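Local coordinates for C2 toxin component I (Clostridium botulinum, PDB 2J3X), which is the enzymatic component of the binary C2 toxin, an ADP-ribosyltransferase that modifies actin in target cells, at residues D256-L264 against L275-S283; L367-I378 against E389-F398. The protein carries 2 engineered substitutions. All coordinates share one frame; numbering follows the deposited sequence. Where two conformers were deposited one is given.

Contact 1: D256-L264 against L275-S283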
loop_
_atom_site.group_PDB
_atom_site.type_symbol
_atom_site.label_atom_id
_atom_site.label_comp_id
_atom_site.label_asym_id
_atom_site.label_seq_id
_atom_site.Cartn_x
_atom_site.Cartn_y
_atom_site.Cartn_z
ATOM N N ASP A 256 20.157 5.422 26.151
ATOM C CA ASP A 256 19.733 4.162 26.743
ATOM C C ASP A 256 19.159 3.139 25.760
ATOM O O ASP A 256 18.738 2.062 26.176
ATOM C CB ASP A 256 18.562 4.465 27.681
ATOM C CG ASP A 256 18.989 4.821 29.071
ATOM O OD1 ASP A 256 20.016 5.508 29.242
ATOM O OD2 ASP A 256 18.262 4.424 30.002
ATOM N N TYR A 257 19.019 3.496 24.495
ATOM C CA TYR A 257 18.244 2.595 23.634
ATOM C C TYR A 257 18.852 1.207 23.440
ATOM O O TYR A 257 18.137 0.221 23.450
ATOM C CB TYR A 257 17.878 3.212 22.294
ATOM C CG TYR A 257 19.029 3.687 21.476
ATOM C CD1 TYR A 257 19.586 4.958 21.682
ATOM C CD2 TYR A 257 19.549 2.881 20.452
ATOM C CE1 TYR A 257 20.670 5.422 20.884
ATOM C CE2 TYR A 257 20.622 3.306 19.681
ATOM C CZ TYR A 257 21.179 4.573 19.896
ATOM O OH TYR A 257 22.228 4.971 19.097
ATOM N N LYS A 258 20.171 1.136 23.272
ATOM C CA LYS A 258 20.833 -0.166 23.136
ATOM C C LYS A 258 20.560 -1.063 24.354
ATOM O O LYS A 258 20.137 -2.211 24.227
ATOM C CB LYS A 258 22.336 0.029 22.829
ATOM C CG LYS A 258 22.580 0.607 21.405
ATOM C CD LYS A 258 24.061 0.610 20.998
ATOM C CE LYS A 258 24.207 1.081 19.540
ATOM N NZ LYS A 258 25.408 0.515 18.824
ATOM N N ALA A 259 20.749 -0.509 25.548
ATOM C CA ALA A 259 20.582 -1.267 26.763
ATOM C C ALA A 259 19.143 -1.741 26.928
ATOM O O ALA A 259 18.881 -2.880 27.303
ATOM C CB ALA A 259 20.986 -0.424 27.954
ATOM N N ILE A 260 18.201 -0.837 26.620
ATOM C CA ILE A 260 16.797 -1.121 26.862
ATOM C C ILE A 260 16.286 -2.157 25.837
ATOM O O ILE A 260 15.560 -3.077 26.194
ATOM C CB ILE A 260 15.977 0.202 26.834
ATOM C CG1 ILE A 260 16.063 0.885 28.219
ATOM C CG2 ILE A 260 14.515 -0.089 26.513
ATOM C CD1 ILE A 260 15.414 2.285 28.279
ATOM N N ASN A 261 16.665 -1.976 24.579
ATOM C CA ASN A 261 16.312 -2.892 23.475
ATOM C C ASN A 261 16.861 -4.301 23.803
ATOM O O ASN A 261 16.124 -5.285 23.722
ATOM C CB ASN A 261 16.929 -2.414 22.137
ATOM C CG ASN A 261 16.195 -1.216 21.532
ATOM O OD1 ASN A 261 15.082 -0.873 21.957
ATOM N ND2 ASN A 261 16.827 -0.577 20.525
ATOM N N SER A 262 18.137 -4.371 24.205
ATOM C CA SER A 262 18.763 -5.701 24.512
ATOM C C SER A 262 18.045 -6.404 25.640
ATOM O O SER A 262 17.699 -7.589 25.523
ATOM C CB SER A 262 20.252 -5.589 24.800
ATOM O OG SER A 262 20.904 -5.166 23.610
ATOM N N TYR A 263 17.787 -5.665 26.713
ATOM C CA TYR A 263 17.098 -6.163 27.874
ATOM C C TYR A 263 15.753 -6.737 27.500
ATOM O O TYR A 263 15.430 -7.889 27.818
ATOM C CB TYR A 263 16.946 -5.033 28.896
ATOM C CG TYR A 263 16.295 -5.366 30.223
ATOM C CD1 TYR A 263 16.955 -6.186 31.175
ATOM C CD2 TYR A 263 15.047 -4.825 30.566
ATOM C CE1 TYR A 263 16.369 -6.475 32.392
ATOM C CE2 TYR A 263 14.457 -5.093 31.812
ATOM C CZ TYR A 263 15.146 -5.934 32.726
ATOM O OH TYR A 263 14.595 -6.203 33.959
ATOM N N LEU A 264 14.965 -5.942 26.785
ATOM C CA LEU A 264 13.641 -6.397 26.361
ATOM C C LEU A 264 13.708 -7.583 25.398
ATOM O O LEU A 264 12.911 -8.506 25.518
ATOM C CB LEU A 264 12.802 -5.219 25.787
ATOM C CG LEU A 264 12.252 -4.314 26.910
ATOM C CD1 LEU A 264 11.681 -2.990 26.271
ATOM C CD2 LEU A 264 11.181 -4.970 27.834
ATOM N N LEU A 275 16.367 -0.400 34.704
ATOM C CA LEU A 275 15.767 -0.504 33.368
ATOM C C LEU A 275 14.282 -0.743 33.438
ATOM O O LEU A 275 13.500 -0.148 32.667
ATOM C CB LEU A 275 16.444 -1.590 32.530
ATOM C CG LEU A 275 17.885 -1.289 32.162
ATOM C CD1 LEU A 275 18.442 -2.429 31.313
ATOM C CD2 LEU A 275 17.996 0.048 31.444
ATOM N N ASN A 276 13.862 -1.610 34.347
ATOM C CA ASN A 276 12.442 -1.763 34.568
ATOM C C ASN A 276 11.732 -0.439 34.802
ATOM O O ASN A 276 10.640 -0.251 34.270
ATOM C CB ASN A 276 12.115 -2.678 35.745
ATOM C CG ASN A 276 12.474 -4.125 35.484
ATOM O OD1 ASN A 276 12.706 -4.544 34.339
ATOM N ND2 ASN A 276 12.582 -4.895 36.574
ATOM N N LYS A 277 12.322 0.446 35.615
ATOM C CA LYS A 277 11.693 1.733 35.904
ATOM C C LYS A 277 11.645 2.616 34.657
ATOM O O LYS A 277 10.639 3.248 34.381
ATOM C CB LYS A 277 12.437 2.454 37.036
ATOM C CG LYS A 277 12.282 1.766 38.399
ATOM C CD LYS A 277 13.431 2.129 39.364
ATOM C CE LYS A 277 13.147 1.606 40.767
ATOM N NZ LYS A 277 12.122 2.434 41.452
ATOM N N LYS A 278 12.754 2.699 33.939
ATOM C CA LYS A 278 12.772 3.503 32.732
ATOM C C LYS A 278 11.735 2.973 31.728
ATOM O O LYS A 278 11.060 3.749 31.042
ATOM C CB LYS A 278 14.139 3.474 32.105
ATOM C CG LYS A 278 15.181 4.208 32.928
ATOM C CD LYS A 278 16.518 4.132 32.261
ATOM C CE LYS A 278 17.495 4.988 33.083
ATOM N NZ LYS A 278 18.893 4.855 32.622
ATOM N N ILE A 279 11.654 1.652 31.600
ATOM C CA ILE A 279 10.746 1.084 30.600
ATOM C C ILE A 279 9.283 1.392 30.948
ATOM O O ILE A 279 8.511 1.717 30.052
ATOM C CB ILE A 279 11.010 -0.404 30.437
ATOM C CG1 ILE A 279 12.336 -0.575 29.715
ATOM C CG2 ILE A 279 9.842 -1.170 29.702
ATOM C CD1 ILE A 279 12.945 -2.003 29.947
ATOM N N GLU A 280 8.923 1.341 32.230
ATOM C CA GLU A 280 7.559 1.668 32.675
ATOM C C GLU A 280 7.240 3.117 32.295
ATOM O O GLU A 280 6.148 3.420 31.821
ATOM C CB GLU A 280 7.437 1.470 34.192
ATOM C CG GLU A 280 6.024 1.481 34.743
ATOM C CD GLU A 280 5.967 1.351 36.266
ATOM O OE1 GLU A 280 6.989 0.958 36.893
ATOM O OE2 GLU A 280 4.889 1.641 36.836
ATOM N N LEU A 281 8.203 4.011 32.505
ATOM C CA LEU A 281 8.014 5.435 32.167
ATOM C C LEU A 281 7.897 5.666 30.651
ATOM O O LEU A 281 7.149 6.548 30.230
ATOM C CB LEU A 281 9.149 6.309 32.764
ATOM C CG LEU A 281 9.080 6.499 34.292
ATOM C CD1 LEU A 281 10.412 7.082 34.839
ATOM C CD2 LEU A 281 7.936 7.379 34.624
ATOM N N ILE A 282 8.660 4.935 29.835
ATOM C CA ILE A 282 8.589 5.146 28.394
ATOM C C ILE A 282 7.222 4.668 27.896
ATOM O O ILE A 282 6.588 5.358 27.080
ATOM C CB ILE A 282 9.720 4.451 27.670
ATOM C CG1 ILE A 282 11.056 5.055 28.126
ATOM C CG2 ILE A 282 9.607 4.584 26.145
ATOM C CD1 ILE A 282 12.244 4.091 27.879
ATOM N N SER A 283 6.774 3.504 28.386
ATOM C CA SER A 283 5.456 2.992 27.969
ATOM C C SER A 283 4.371 3.939 28.433
ATOM O O SER A 283 3.451 4.217 27.669
ATOM C CB SER A 283 5.187 1.578 28.521
ATOM O OG SER A 283 5.941 0.590 27.806
#

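Contact 2: L367-I378 against E389-F398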
loop_
_atom_site.group_PDB
_atom_site.type_symbol
_atom_site.label_atom_id
_atom_site.label_comp_id
_atom_site.label_asym_id
_atom_site.label_seq_id
_atom_site.Cartn_x
_atom_site.Cartn_y
_atom_site.Cartn_z
ATOM N N LEU A 367 2.972 -0.464 7.879
ATOM C CA LEU A 367 2.264 -0.833 9.107
ATOM C C LEU A 367 1.025 0.037 9.231
ATOM O O LEU A 367 1.143 1.251 9.216
ATOM C CB LEU A 367 3.140 -0.543 10.362
ATOM C CG LEU A 367 4.441 -1.361 10.308
ATOM C CD1 LEU A 367 5.358 -0.943 11.443
ATOM C CD2 LEU A 367 4.098 -2.863 10.377
ATOM N N ARG A 368 -0.142 -0.571 9.383
ATOM C CA ARG A 368 -1.321 0.218 9.725
ATOM C C ARG A 368 -1.326 0.508 11.216
ATOM O O ARG A 368 -1.430 -0.411 12.037
ATOM C CB ARG A 368 -2.604 -0.525 9.270
ATOM C CG ARG A 368 -3.924 0.259 9.706
ATOM C CD ARG A 368 -5.162 -0.625 9.366
ATOM N NE ARG A 368 -5.101 -0.971 7.933
ATOM C CZ ARG A 368 -5.496 -2.130 7.373
ATOM N NH1 ARG A 368 -5.994 -3.099 8.104
ATOM N NH2 ARG A 368 -5.333 -2.333 6.044
ATOM N N LEU A 369 -1.228 1.789 11.570
ATOM C CA LEU A 369 -1.298 2.180 12.973
ATOM C C LEU A 369 -2.718 2.573 13.237
ATOM O O LEU A 369 -3.142 3.594 12.756
ATOM C CB LEU A 369 -0.356 3.379 13.247
ATOM C CG LEU A 369 1.125 3.093 12.843
ATOM C CD1 LEU A 369 2.055 4.295 13.271
ATOM C CD2 LEU A 369 1.649 1.737 13.393
ATOM N N SER A 370 -3.458 1.762 13.991
ATOM C CA SER A 370 -4.883 2.016 14.144
ATOM C C SER A 370 -5.132 3.052 15.243
ATOM O O SER A 370 -4.357 3.170 16.190
ATOM C CB SER A 370 -5.595 0.689 14.517
ATOM O OG SER A 370 -5.514 -0.262 13.441
ATOM N N GLU A 371 -6.269 3.757 15.167
ATOM C CA GLU A 371 -6.607 4.683 16.226
ATOM C C GLU A 371 -6.488 4.057 17.631
ATOM O O GLU A 371 -7.130 3.023 17.895
ATOM C CB GLU A 371 -8.048 5.241 16.042
ATOM C CG GLU A 371 -8.423 6.177 17.182
ATOM C CD GLU A 371 -9.855 6.729 17.160
ATOM O OE1 GLU A 371 -10.360 6.917 16.062
ATOM O OE2 GLU A 371 -10.425 6.929 18.286
ATOM N N GLY A 372 -5.746 4.681 18.546
ATOM C CA GLY A 372 -5.714 4.210 19.910
ATOM C C GLY A 372 -4.433 3.400 20.121
ATOM O O GLY A 372 -4.132 3.040 21.259
ATOM N N ALA A 373 -3.727 3.057 19.040
ATOM C CA ALA A 373 -2.401 2.316 19.209
ATOM C C ALA A 373 -1.480 3.133 20.147
ATOM O O ALA A 373 -1.439 4.380 20.081
ATOM C CB ALA A 373 -1.705 2.103 17.900
ATOM N N ILE A 374 -0.742 2.432 21.002
ATOM C CA ILE A 374 0.131 3.113 21.924
ATOM C C ILE A 374 1.487 3.424 21.224
ATOM O O ILE A 374 2.241 2.522 20.782
ATOM C CB ILE A 374 0.387 2.263 23.173
ATOM C CG1 ILE A 374 -0.920 1.867 23.861
ATOM C CG2 ILE A 374 1.377 3.029 24.129
ATOM C CD1 ILE A 374 -1.866 3.033 24.305
ATOM N N GLY A 375 1.738 4.711 21.077
ATOM C CA GLY A 375 2.875 5.221 20.336
ATOM C C GLY A 375 2.773 6.728 20.272
ATOM O O GLY A 375 1.757 7.312 20.648
ATOM N N ALA A 376 3.820 7.372 19.749
ATOM C CA ALA A 376 3.802 8.832 19.603
ATOM C C ALA A 376 4.701 9.214 18.465
ATOM O O ALA A 376 5.770 8.613 18.254
ATOM C CB ALA A 376 4.308 9.510 20.896
ATOM N N PHE A 377 4.306 10.264 17.770
ATOM C CA PHE A 377 5.246 10.904 16.829
ATOM C C PHE A 377 6.210 11.716 17.668
ATOM O O PHE A 377 5.821 12.463 18.564
ATOM C CB PHE A 377 4.438 11.827 15.884
ATOM C CG PHE A 377 5.205 12.393 14.719
ATOM C CD1 PHE A 377 6.235 13.368 14.901
ATOM C CD2 PHE A 377 4.894 11.987 13.445
ATOM C CE1 PHE A 377 6.924 13.901 13.806
ATOM C CE2 PHE A 377 5.540 12.530 12.309
ATOM C CZ PHE A 377 6.560 13.533 12.495
ATOM N N ILE A 378 7.506 11.535 17.376
ATOM C CA ILE A 378 8.574 12.209 18.118
ATOM C C ILE A 378 8.699 13.612 17.542
ATOM O O ILE A 378 9.542 13.907 16.664
ATOM C CB ILE A 378 9.853 11.359 18.011
ATOM C CG1 ILE A 378 9.578 9.939 18.548
ATOM C CG2 ILE A 378 11.027 12.054 18.764
ATOM C CD1 ILE A 378 9.070 9.838 19.972
ATOM N N GLU A 389 9.722 10.255 13.087
ATOM C CA GLU A 389 9.593 8.977 13.750
ATOM C C GLU A 389 8.289 8.848 14.516
ATOM O O GLU A 389 7.903 9.750 15.270
ATOM C CB GLU A 389 10.746 8.795 14.767
ATOM C CG GLU A 389 10.567 7.531 15.582
ATOM C CD GLU A 389 11.812 7.145 16.402
ATOM O OE1 GLU A 389 12.898 7.723 16.151
ATOM O OE2 GLU A 389 11.704 6.212 17.236
ATOM N N ILE A 390 7.626 7.722 14.340
ATOM C CA ILE A 390 6.596 7.353 15.296
ATOM C C ILE A 390 7.182 6.176 16.088
ATOM O O ILE A 390 7.480 5.114 15.515
ATOM C CB ILE A 390 5.265 6.953 14.606
ATOM C CG1 ILE A 390 4.556 8.227 14.056
ATOM C CG2 ILE A 390 4.320 6.357 15.657
ATOM C CD1 ILE A 390 3.338 7.918 13.114
ATOM N N LEU A 391 7.295 6.356 17.397
ATOM C CA LEU A 391 7.818 5.301 18.270
ATOM C C LEU A 391 6.668 4.468 18.815
ATOM O O LEU A 391 5.742 5.020 19.445
ATOM C CB LEU A 391 8.647 5.924 19.417
ATOM C CG LEU A 391 9.183 4.889 20.424
ATOM C CD1 LEU A 391 10.216 4.114 19.705
ATOM C CD2 LEU A 391 9.817 5.613 21.634
ATOM N N LEU A 392 6.725 3.157 18.594
ATOM C CA LEU A 392 5.635 2.291 19.079
ATOM C C LEU A 392 5.990 1.650 20.412
ATOM O O LEU A 392 7.169 1.308 20.642
ATOM C CB LEU A 392 5.358 1.157 18.058
ATOM C CG LEU A 392 5.050 1.594 16.624
ATOM C CD1 LEU A 392 4.681 0.365 15.786
ATOM C CD2 LEU A 392 3.868 2.537 16.617
ATOM N N ASN A 393 4.957 1.397 21.215
ATOM C CA ASN A 393 5.134 0.722 22.495
ATOM C C ASN A 393 5.770 -0.663 22.304
ATOM O O ASN A 393 5.640 -1.310 21.211
ATOM C CB ASN A 393 3.800 0.614 23.202
ATOM C CG ASN A 393 3.948 0.304 24.668
ATOM O OD1 ASN A 393 4.986 0.626 25.273
ATOM N ND2 ASN A 393 2.900 -0.294 25.260
ATOM N N LYS A 394 6.516 -1.086 23.331
ATOM C CA LYS A 394 7.116 -2.443 23.330
ATOM C C LYS A 394 5.982 -3.486 23.173
ATOM O O LYS A 394 4.829 -3.225 23.540
ATOM C CB LYS A 394 7.879 -2.655 24.652
ATOM C CG LYS A 394 6.948 -2.589 25.889
ATOM C CD LYS A 394 7.636 -2.518 27.293
ATOM C CE LYS A 394 6.490 -2.455 28.358
ATOM N NZ LYS A 394 5.841 -3.773 28.438
ATOM N N ASN A 395 6.331 -4.657 22.653
ATOM C CA ASN A 395 5.348 -5.717 22.435
ATOM C C ASN A 395 4.294 -5.361 21.371
ATOM O O ASN A 395 3.194 -5.871 21.439
ATOM C CB ASN A 395 4.634 -6.079 23.755
ATOM C CG ASN A 395 5.576 -6.653 24.796
ATOM O OD1 ASN A 395 6.318 -7.559 24.500
ATOM N ND2 ASN A 395 5.522 -6.138 26.032
ATOM N N SER A 396 4.581 -4.465 20.433
ATOM C CA SER A 396 3.587 -4.185 19.374
ATOM C C SER A 396 3.702 -5.309 18.333
ATOM O O SER A 396 4.742 -5.448 17.665
ATOM C CB SER A 396 3.868 -2.819 18.698
ATOM O OG SER A 396 3.587 -1.717 19.597
ATOM N N THR A 397 2.626 -6.077 18.175
ATOM C CA THR A 397 2.629 -7.226 17.323
ATOM C C THR A 397 1.764 -6.912 16.115
ATOM O O THR A 397 0.750 -6.212 16.244
ATOM C CB THR A 397 2.028 -8.430 18.109
ATOM O OG1 THR A 397 2.786 -8.581 19.350
ATOM C CG2 THR A 397 2.048 -9.691 17.327
ATOM N N PHE A 398 2.155 -7.444 14.972
ATOM C CA PHE A 398 1.479 -7.199 13.687
ATOM C C PHE A 398 1.240 -8.528 12.950
ATOM O O PHE A 398 1.946 -9.505 13.167
ATOM C CB PHE A 398 2.324 -6.278 12.775
ATOM C CG PHE A 398 2.410 -4.880 13.276
ATOM C CD1 PHE A 398 1.391 -3.945 12.964
ATOM C CD2 PHE A 398 3.476 -4.494 14.111
ATOM C CE1 PHE A 398 1.460 -2.603 13.432
ATOM C CE2 PHE A 398 3.516 -3.190 14.632
ATOM C CZ PHE A 398 2.535 -2.253 14.303
HETATM O O HOH W 1 1.615 0.163 19.204
HETATM O O HOH W 2 10.695 12.580 14.502
#

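Contact 1: D256-L264 against L275-S283
Ile260 of helix 257-265 is a knob in a hole formed by Leu275, Lys278, Ile279 and Ile282 of helix 273-286, where two helices of the C-terminal ADP-ribosyltransferase unit, joined by a short linker, cross almost perpendicularly. The axes of 257-264 and 275-283 approach to 10.7 Å and cross at -96°, gathering the packing around Ile260 and Tyr263. Both branches of Ile260 are used. CG1 lies 3.9 Å from Leu275 CD2, and CD1, which continues that branch, meets Ile282 CD1 tip to tip at 3.7 Å. The CG2 branch packs 3.9 Å from Ile279 CG1, the two side chains sliding past each other. Tyr252 of helix 243-254 also packs on Ile260 and Ile282. One turn on, Tyr263 has CG anti to its backbone N (chi1 -177°), which carries the ring across to the second helix. Leu275 CD1 makes a CH-pi contact over one face, 4.2 Å from the Tyr263 ring centroid. Ile279 CD1 comes in at the ring edge, 3.6 Å from Tyr263 CD2, and the same methyl meets the end of Leu264 tip to tip. Past the ring, Tyr263 OH donates to Asn276 OD1 at 2.5 Å; ring and amide planes are 48° apart. The linker joins in: Tyr263 OH accepts from Asn272 N, Arg268 NH1 also bonds Asn276 OD1, and Asn276 ND2 bonds Asn271 OD1. Lys278 NZ approaches the syn lone pair of Asp256 OD2 at 2.7 Å, a salt bridge that is less certain because Asp256 was modelled in two conformers. The paired bonds thus hold the Tyr263 hydroxyl in place and the Asn276 amide in its orientation, while Leu275 and Ile279 pack the ring.

Contact 2: L367-I378 against E389-F398
Leu367 CD2 sits over the centre of one face of the Phe398 ring, 3.8 Å from its centroid in a CH-pi contact, while Arg368 O and Leu392 CD1 lie at the edge, in the ring plane. Phe398 CG, beside its backbone N (chi1 -69°), sets the ring against that Leu367 methyl; a glycerol, probably from the crystallisation liquor, lies about 4 Å from the side chain. The Phe377 ring carries Glu389 O over one face, 3.8 Å above the plane and toward the rim; Ile390 CG1 approaches it obliquely, and Trp229 and Tyr234 of helix 227-234 also touch it. Strands 375-377 and 389-392 form an antiparallel hairpin. Ala376 and Leu391 are its hydrogen-bonded pair: Leu391 N gives to Ala376 O at 2.9 Å and Ala376 N to Leu391 O at 3.1 Å. Ile378 N to Glu389 O is shorter and straighter, 2.8 Å and 170°. Strand 389-392 is the middle one of three, flanked also by 347-350; Glu389 closes the Glu-X-Glu sequence of this transferase family. Leu369 CD1 meets Ile390 CD1 tip to tip at 3.8 Å, and Leu369 CD2 packs on Leu392. Beyond the pairing, Asn393 N bonds Ile374 O at 3.0 Å, and the same oxygen accepts from a water that also donates to Ser396 OG.

How the contacts relate
Contact 1 closes before contact 2 opens along the chain, and all four segments belong to the C-terminal ADP-ribosyltransferase unit. Their centres are 16 Å apart; contact 1 lies about 32 Å from the centre of the chain and contact 2 about 18 Å, centre to centre. Contact 2, the more buried, spans the three-stranded and five-stranded sheets. Ile279 and Ser283 of helix 273-286 meet the loop at Asn393-Lys394, where Ser283 OG probably hydrogen-bonds Asn393 OD1 at 2.7 Å; Leu264 also touches Lys394. Farther along, Leu286 reaches Ala376. The peripheral helices are thus tied to the sheet whose middle strand begins at the second glutamate of the Glu-X-Glu sequence.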